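Local coordinates for UDP-glucose 4-epimerase (Brucella ovis, PDB 4WOK), which probably catalyses the reversible interconversion of UDP-glucose and UDP-galactose, inverting the sugar at C4 with a bound NAD as cofactor, at residues P38-N43 with G55-G60; N12-V17 with A76-I81. The protein carries 2 engineered substitutions. One frame throughout, in Å; residues are numbered along the deposited sequence.

In the fold
Both contacts belong to the parallel sheet of the NAD-binding Rossmann fold, in which they are neighbours. From the N terminus, strand 13-17 comes first; the chain then passes through helix 22-33 into strand 37-42. A loop of 11 residues without helix or strand leads from there to 55-60, which pairs with 38-43 and closes interaction 1. Helix 65-75 carries the chain on to 76-81, which returns beside 12-17 and closes interaction 2 around the first, so the smaller loop is nested in the larger. Backbone bonds between Val39 and both Val14 and Val16 join the two contacts, giving the order 57-59, 37-42, 13-17, 79-82 across the sheet.

Interaction 1: residues P38-N43 with G55-G60; sequences PVVYDN and GDFVEG. With NAD (nicotinamide-adenine-dinucleotide), chain B.
Tyr41 and Val58 meet on one face of a parallel strand pair, Val40 and Phe57 on the other. Backbone bonds hold the pair: Val40 N to Asp56 O, Val58 N to Val40 O, Asp42 N to Val58 O and Gly60 N to Asp42 O. In Tyr41, CG is carried anti to the backbone N (chi1 -175°), beside the carbonyl carbon, and the ring lies oblique to Val58, its CD2 touching CG1 at 3.7 Å. CE1 lies 3.4 Å from Gly60 O, and Gly60, lacking a side chain, leaves room for the phenol OH to bond Asp61 O. On the opposite face, Phe57 CD1 reaches Val40 CG1 at 4.0 Å, while Glu59 N sits 3.8 Å above the centre of the Phe57 ring. The Asp42 carboxylate grips the adenosine ribose of NAD: O2B donates to OD1 (2.7 Å) and O3B to OD2 (2.6 Å). This is the acid closing the second strand of NAD-binding Rossmann folds; Leu44 N and Ala20 N also bond to its oxygens. Strand 57-59 forms the sheet's outer edge and 37-42 separates it from 13-17. Helix 65-75 packs on Tyr41 and Val58 through Thr71; loop residue Val52 touches Val40 and Phe57.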
loop_
_atom_site.group_PDB
_atom_site.type_symbol
_atom_site.label_atom_id
_atom_site.label_comp_id
_atom_site.label_asym_id
_atom_site.label_seq_id
_atom_site.Cartn_x
_atom_site.Cartn_y
_atom_site.Cartn_z
ATOM N N PRO A 38 18.533 3.335 1.824
ATOM C CA PRO A 38 17.533 2.436 2.398
ATOM C C PRO A 38 18.175 1.179 2.965
ATOM O O PRO A 38 19.075 0.587 2.369
ATOM C CB PRO A 38 16.624 2.110 1.207
ATOM C CG PRO A 38 17.514 2.239 -0.001
ATOM C CD PRO A 38 18.469 3.398 0.349
ATOM N N VAL A 39 17.702 0.786 4.137
ATOM C CA VAL A 39 18.094 -0.457 4.767
ATOM C C VAL A 39 16.844 -1.284 4.903
ATOM O O VAL A 39 15.913 -0.874 5.595
ATOM C CB VAL A 39 18.724 -0.237 6.152
ATOM C CG1 VAL A 39 19.116 -1.565 6.766
ATOM C CG2 VAL A 39 19.949 0.686 6.032
ATOM N N VAL A 40 16.811 -2.443 4.262
ATOM C CA VAL A 40 15.567 -3.225 4.264
ATOM C C VAL A 40 15.594 -4.260 5.378
ATOM O O VAL A 40 16.587 -4.971 5.553
ATOM C CB VAL A 40 15.323 -3.913 2.891
ATOM C CG1 VAL A 40 14.192 -4.989 2.981
ATOM C CG2 VAL A 40 14.969 -2.886 1.838
ATOM N N TYR A 41 14.497 -4.321 6.140
ATOM C CA TYR A 41 14.303 -5.318 7.188
ATOM C C TYR A 41 13.034 -6.071 6.796
ATOM O O TYR A 41 11.975 -5.470 6.679
ATOM C CB TYR A 41 14.172 -4.657 8.566
ATOM C CG TYR A 41 14.093 -5.644 9.728
ATOM C CD1 TYR A 41 12.885 -6.211 10.104
ATOM C CD2 TYR A 41 15.237 -5.994 10.444
ATOM C CE1 TYR A 41 12.814 -7.138 11.174
ATOM C CE2 TYR A 41 15.180 -6.885 11.512
ATOM C CZ TYR A 41 13.968 -7.453 11.875
ATOM O OH TYR A 41 13.913 -8.353 12.928
ATOM N N ASP A 42 13.145 -7.371 6.549
ATOM C CA ASP A 42 12.034 -8.093 5.901
ATOM C C ASP A 42 12.184 -9.570 6.171
ATOM O O ASP A 42 13.312 -10.077 6.178
ATOM C CB ASP A 42 12.046 -7.826 4.388
ATOM C CG ASP A 42 10.718 -8.132 3.724
ATOM O OD1 ASP A 42 10.286 -9.309 3.754
ATOM O OD2 ASP A 42 10.104 -7.198 3.169
ATOM N N ASN A 43 11.079 -10.281 6.400
ATOM C CA ASN A 43 11.215 -11.694 6.723
ATOM C C ASN A 43 11.063 -12.602 5.502
ATOM O O ASN A 43 11.111 -13.833 5.630
ATOM C CB ASN A 43 10.222 -12.105 7.835
ATOM C CG ASN A 43 8.753 -12.054 7.402
ATOM O OD1 ASN A 43 8.414 -11.705 6.270
ATOM N ND2 ASN A 43 7.871 -12.421 8.328
ATOM N N GLY A 55 20.445 -1.099 -1.240
ATOM C CA GLY A 55 21.180 -0.951 0.003
ATOM C C GLY A 55 21.233 -2.258 0.790
ATOM O O GLY A 55 21.000 -3.337 0.245
ATOM N N ASP A 56 21.539 -2.165 2.078
ATOM C CA ASP A 56 21.729 -3.351 2.906
ATOM C C ASP A 56 20.433 -4.112 3.104
ATOM O O ASP A 56 19.345 -3.559 2.970
ATOM C CB ASP A 56 22.301 -2.975 4.265
ATOM C CG ASP A 56 23.784 -2.634 4.200
ATOM O OD1 ASP A 56 24.320 -2.548 3.084
ATOM O OD2 ASP A 56 24.402 -2.459 5.269
ATOM N N PHE A 57 20.575 -5.394 3.413
ATOM C CA PHE A 57 19.439 -6.272 3.687
ATOM C C PHE A 57 19.635 -6.968 5.015
ATOM O O PHE A 57 20.684 -7.543 5.277
ATOM C CB PHE A 57 19.264 -7.300 2.575
ATOM C CG PHE A 57 18.207 -8.351 2.882
ATOM C CD1 PHE A 57 16.905 -7.974 3.171
ATOM C CD2 PHE A 57 18.525 -9.701 2.884
ATOM C CE1 PHE A 57 15.910 -8.945 3.449
ATOM C CE2 PHE A 57 17.554 -10.667 3.160
ATOM C CZ PHE A 57 16.250 -10.285 3.450
ATOM N N VAL A 58 18.631 -6.880 5.872
ATOM C CA VAL A 58 18.623 -7.632 7.105
ATOM C C VAL A 58 17.409 -8.528 7.044
ATOM O O VAL A 58 16.294 -8.023 7.040
ATOM C CB VAL A 58 18.540 -6.728 8.329
ATOM C CG1 VAL A 58 18.477 -7.560 9.613
ATOM C CG2 VAL A 58 19.740 -5.758 8.374
ATOM N N GLU A 59 17.609 -9.840 6.966
ATOM C CA GLU A 59 16.467 -10.753 7.052
ATOM C C GLU A 59 16.047 -10.848 8.505
ATOM O O GLU A 59 16.870 -11.102 9.384
ATOM C CB GLU A 59 16.801 -12.149 6.516
ATOM C CG GLU A 59 15.565 -13.053 6.307
ATOM C CD GLU A 59 14.971 -13.651 7.598
ATOM O OE1 GLU A 59 15.740 -14.198 8.413
ATOM O OE2 GLU A 59 13.723 -13.618 7.783
ATOM N N GLY A 60 14.763 -10.670 8.767
ATOM C CA GLY A 60 14.286 -10.767 10.131
ATOM C C GLY A 60 12.801 -10.491 10.208
ATOM O O GLY A 60 12.217 -9.908 9.287
HETATM P PA NAD B . 3.824 -7.116 0.061
HETATM O O1A NAD B . 3.378 -8.370 0.787
HETATM O O2A NAD B . 4.452 -7.112 -1.301
HETATM O O5B NAD B . 5.062 -6.457 1.078
HETATM C C5B NAD B . 4.908 -6.887 2.413
HETATM C C4B NAD B . 6.360 -7.056 2.932
HETATM O O4B NAD B . 6.365 -7.208 4.358
HETATM C C3B NAD B . 6.824 -8.371 2.296
HETATM O O3B NAD B . 8.105 -8.151 1.760
HETATM C C2B NAD B . 6.854 -9.337 3.506
HETATM O O2B NAD B . 7.843 -10.278 3.358
HETATM C C1B NAD B . 7.196 -8.342 4.674
HETATM N N9A NAD B . 6.677 -8.808 5.974
HETATM C C8A NAD B . 5.378 -9.251 6.305
HETATM N N7A NAD B . 5.258 -9.568 7.599
HETATM C C5A NAD B . 6.533 -9.326 8.128
HETATM C C6A NAD B . 7.053 -9.476 9.432
HETATM N N6A NAD B . 6.256 -9.946 10.450
HETATM N N1A NAD B . 8.345 -9.154 9.679
HETATM C C2A NAD B . 9.102 -8.700 8.629
HETATM N N3A NAD B . 8.740 -8.517 7.326
HETATM C C4A NAD B . 7.425 -8.842 7.130
HETATM O O3 NAD B . 2.517 -6.213 0.308
HETATM P PN NAD B . 2.529 -4.720 -0.311
HETATM O O1N NAD B . 3.834 -4.109 -0.737
HETATM O O2N NAD B . 1.249 -4.647 -1.067
HETATM O O5D NAD B . 1.944 -3.661 0.922
HETATM C C5D NAD B . 2.751 -3.610 1.992
HETATM C C4D NAD B . 2.146 -2.545 2.907
HETATM O O4D NAD B . 1.203 -1.711 2.118
HETATM C C3D NAD B . 1.286 -3.231 3.988
HETATM O O3D NAD B . 1.371 -2.412 5.110
HETATM C C2D NAD B . -0.109 -3.151 3.358
HETATM O O2D NAD B . -1.144 -3.131 4.258
HETATM C C1D NAD B . -0.000 -1.707 2.813
HETATM N N1N NAD B . -1.160 -1.478 1.812
HETATM C C2N NAD B . -1.068 -2.103 0.571
HETATM C C3N NAD B . -2.121 -1.903 -0.360
HETATM C C7N NAD B . -2.036 -2.575 -1.704
HETATM O O7N NAD B . -2.920 -2.394 -2.548
HETATM N N7N NAD B . -0.954 -3.391 -1.968
HETATM C C4N NAD B . -3.210 -1.105 -0.002
HETATM C C5N NAD B . -3.271 -0.497 1.252
HETATM C C6N NAD B . -2.228 -0.693 2.169
HETATM O O HOH W 1 18.239 -1.798 1.065
HETATM O O HOH W 2 21.925 0.544 2.844
#

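Interaction 2: residues N12-V17 with A76-I81; sequences NNVLVV and APVAVI. Engineered in segment 76-81: Ala76 (natural residue Val).
Pro77 and Leu15 meet through the puckered proline ring, which presents its CB-CG side: both atoms lie 4.0 Å from Leu15 CB. The same Pro77 CB also rests against Asn13 O, at 3.6 Å. The flat Asn13 amide turns to Tyr75 O through ND2, and water 3 joins Asn13 N to Ala76 O. Ala76, an engineered residue, takes a positive phi as the chain leaves helix 65-75, and at Pro77 the chain already lies beside Asn13, their CA atoms 4.7 Å apart.

Beyond it the contacts are made by beta-branched valines and Ile81, which favour extended backbone, with Leu15 among them. On the face of Val14, the methyl CG2 meets Val78 CG2 at 3.8 Å. Its other methyl, CG1, anti to the backbone N (chi1 172°), meets Ile81 CD1 at 4.0 Å; the anti chi2 of Ile81 stretches CD1 out to this place. On the face of Leu15, Val17 CG2 packs on Val80 CG1 at 3.8 Å. Helices 22-33 and 236-251 touch Ile81, and Leu31 of the former also touches Val14 and Val16, while Leu15 packs on Val39 and Tyr41 of the next strand.

Four backbone bonds stitch the segments together: Val78 N to Asn13 O, Leu15 N to Ala79 O, Ile81 N to Leu15 O (2.9 Å, 167° at the hydrogen) and Val17 N to Ile81 O. Leu15 thus bonds to both residues flanking its bridge partner Val80, the parallel pattern. The chemistry is therefore divided: peptide groups satisfy one another within the buried sheet, and hydrocarbon fills both of its faces, while the Asn13 amide and water 3 lie at one end, a composition consistent with the interior of a Rossmann sheet.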
loop_
_atom_site.group_PDB
_atom_site.type_symbol
_atom_site.label_atom_id
_atom_site.label_comp_id
_atom_site.label_asym_id
_atom_site.label_seq_id
_atom_site.Cartn_x
_atom_site.Cartn_y
_atom_site.Cartn_z
ATOM N N ASN A 12 21.935 9.188 7.015
ATOM C CA ASN A 12 20.954 9.103 5.951
ATOM C C ASN A 12 20.398 7.690 5.769
ATOM O O ASN A 12 19.758 7.422 4.763
ATOM C CB ASN A 12 21.544 9.628 4.628
ATOM C CG ASN A 12 22.559 8.680 4.020
ATOM O OD1 ASN A 12 23.246 7.943 4.733
ATOM N ND2 ASN A 12 22.656 8.689 2.687
ATOM N N ASN A 13 20.617 6.802 6.745
ATOM C CA ASN A 13 19.952 5.481 6.696
ATOM C C ASN A 13 18.455 5.619 6.953
ATOM O O ASN A 13 18.040 6.304 7.893
ATOM C CB ASN A 13 20.557 4.513 7.718
ATOM C CG ASN A 13 21.983 4.125 7.392
ATOM O OD1 ASN A 13 22.354 3.985 6.222
ATOM N ND2 ASN A 13 22.795 3.942 8.432
ATOM N N VAL A 14 17.649 4.967 6.122
ATOM C CA VAL A 14 16.217 4.908 6.338
ATOM C C VAL A 14 15.841 3.439 6.385
ATOM O O VAL A 14 16.151 2.684 5.472
ATOM C CB VAL A 14 15.439 5.657 5.235
ATOM C CG1 VAL A 14 13.934 5.415 5.360
ATOM C CG2 VAL A 14 15.742 7.160 5.333
ATOM N N LEU A 15 15.243 3.016 7.493
ATOM C CA LEU A 15 14.896 1.615 7.660
ATOM C C LEU A 15 13.547 1.342 6.986
ATOM O O LEU A 15 12.521 1.908 7.360
ATOM C CB LEU A 15 14.844 1.236 9.140
ATOM C CG LEU A 15 14.605 -0.251 9.411
ATOM C CD1 LEU A 15 15.857 -1.037 9.013
ATOM C CD2 LEU A 15 14.271 -0.450 10.889
ATOM N N VAL A 16 13.564 0.487 5.980
ATOM C CA VAL A 16 12.350 0.165 5.244
ATOM C C VAL A 16 11.915 -1.234 5.634
ATOM O O VAL A 16 12.409 -2.241 5.120
ATOM C CB VAL A 16 12.558 0.268 3.729
ATOM C CG1 VAL A 16 11.228 0.103 3.009
ATOM C CG2 VAL A 16 13.195 1.631 3.371
ATOM N N VAL A 17 10.994 -1.277 6.582
ATOM C CA VAL A 17 10.489 -2.515 7.116
ATOM C C VAL A 17 9.421 -3.059 6.156
ATOM O O VAL A 17 8.474 -2.360 5.838
ATOM C CB VAL A 17 9.929 -2.276 8.525
ATOM C CG1 VAL A 17 9.458 -3.561 9.109
ATOM C CG2 VAL A 17 11.025 -1.677 9.425
ATOM N N ALA A 76 21.106 3.357 13.099
ATOM C CA ALA A 76 20.641 4.666 13.577
ATOM C C ALA A 76 19.795 5.390 12.529
ATOM O O ALA A 76 20.126 6.513 12.122
ATOM C CB ALA A 76 21.851 5.555 13.987
ATOM N N PRO A 77 18.710 4.753 12.072
ATOM C CA PRO A 77 17.978 5.327 10.942
ATOM C C PRO A 77 17.317 6.651 11.282
ATOM O O PRO A 77 16.848 6.822 12.410
ATOM C CB PRO A 77 16.925 4.267 10.626
ATOM C CG PRO A 77 16.751 3.504 11.881
ATOM C CD PRO A 77 18.062 3.537 12.601
ATOM N N VAL A 78 17.279 7.572 10.321
ATOM C CA VAL A 78 16.643 8.865 10.540
ATOM C C VAL A 78 15.122 8.747 10.482
ATOM O O VAL A 78 14.405 9.651 10.909
ATOM C CB VAL A 78 17.104 9.910 9.508
ATOM C CG1 VAL A 78 18.616 10.007 9.501
ATOM C CG2 VAL A 78 16.574 9.544 8.123
ATOM N N ALA A 79 14.634 7.640 9.928
ATOM C CA ALA A 79 13.209 7.363 9.873
ATOM C C ALA A 79 12.993 5.876 9.642
ATOM O O ALA A 79 13.879 5.186 9.121
ATOM C CB ALA A 79 12.533 8.163 8.758
ATOM N N VAL A 80 11.803 5.405 10.007
ATOM C CA VAL A 80 11.387 4.027 9.776
ATOM C C VAL A 80 10.094 4.055 8.956
ATOM O O VAL A 80 9.149 4.748 9.317
ATOM C CB VAL A 80 11.163 3.269 11.105
ATOM C CG1 VAL A 80 10.653 1.833 10.859
ATOM C CG2 VAL A 80 12.448 3.252 11.921
ATOM N N ILE A 81 10.075 3.337 7.835
ATOM C CA ILE A 81 8.859 3.207 7.043
ATOM C C ILE A 81 8.350 1.771 7.200
ATOM O O ILE A 81 9.073 0.813 6.927
ATOM C CB ILE A 81 9.096 3.530 5.575
ATOM C CG1 ILE A 81 9.896 4.838 5.444
ATOM C CG2 ILE A 81 7.763 3.669 4.853
ATOM C CD1 ILE A 81 10.159 5.225 4.006
HETATM O O HOH W 3 21.404 7.173 9.715
#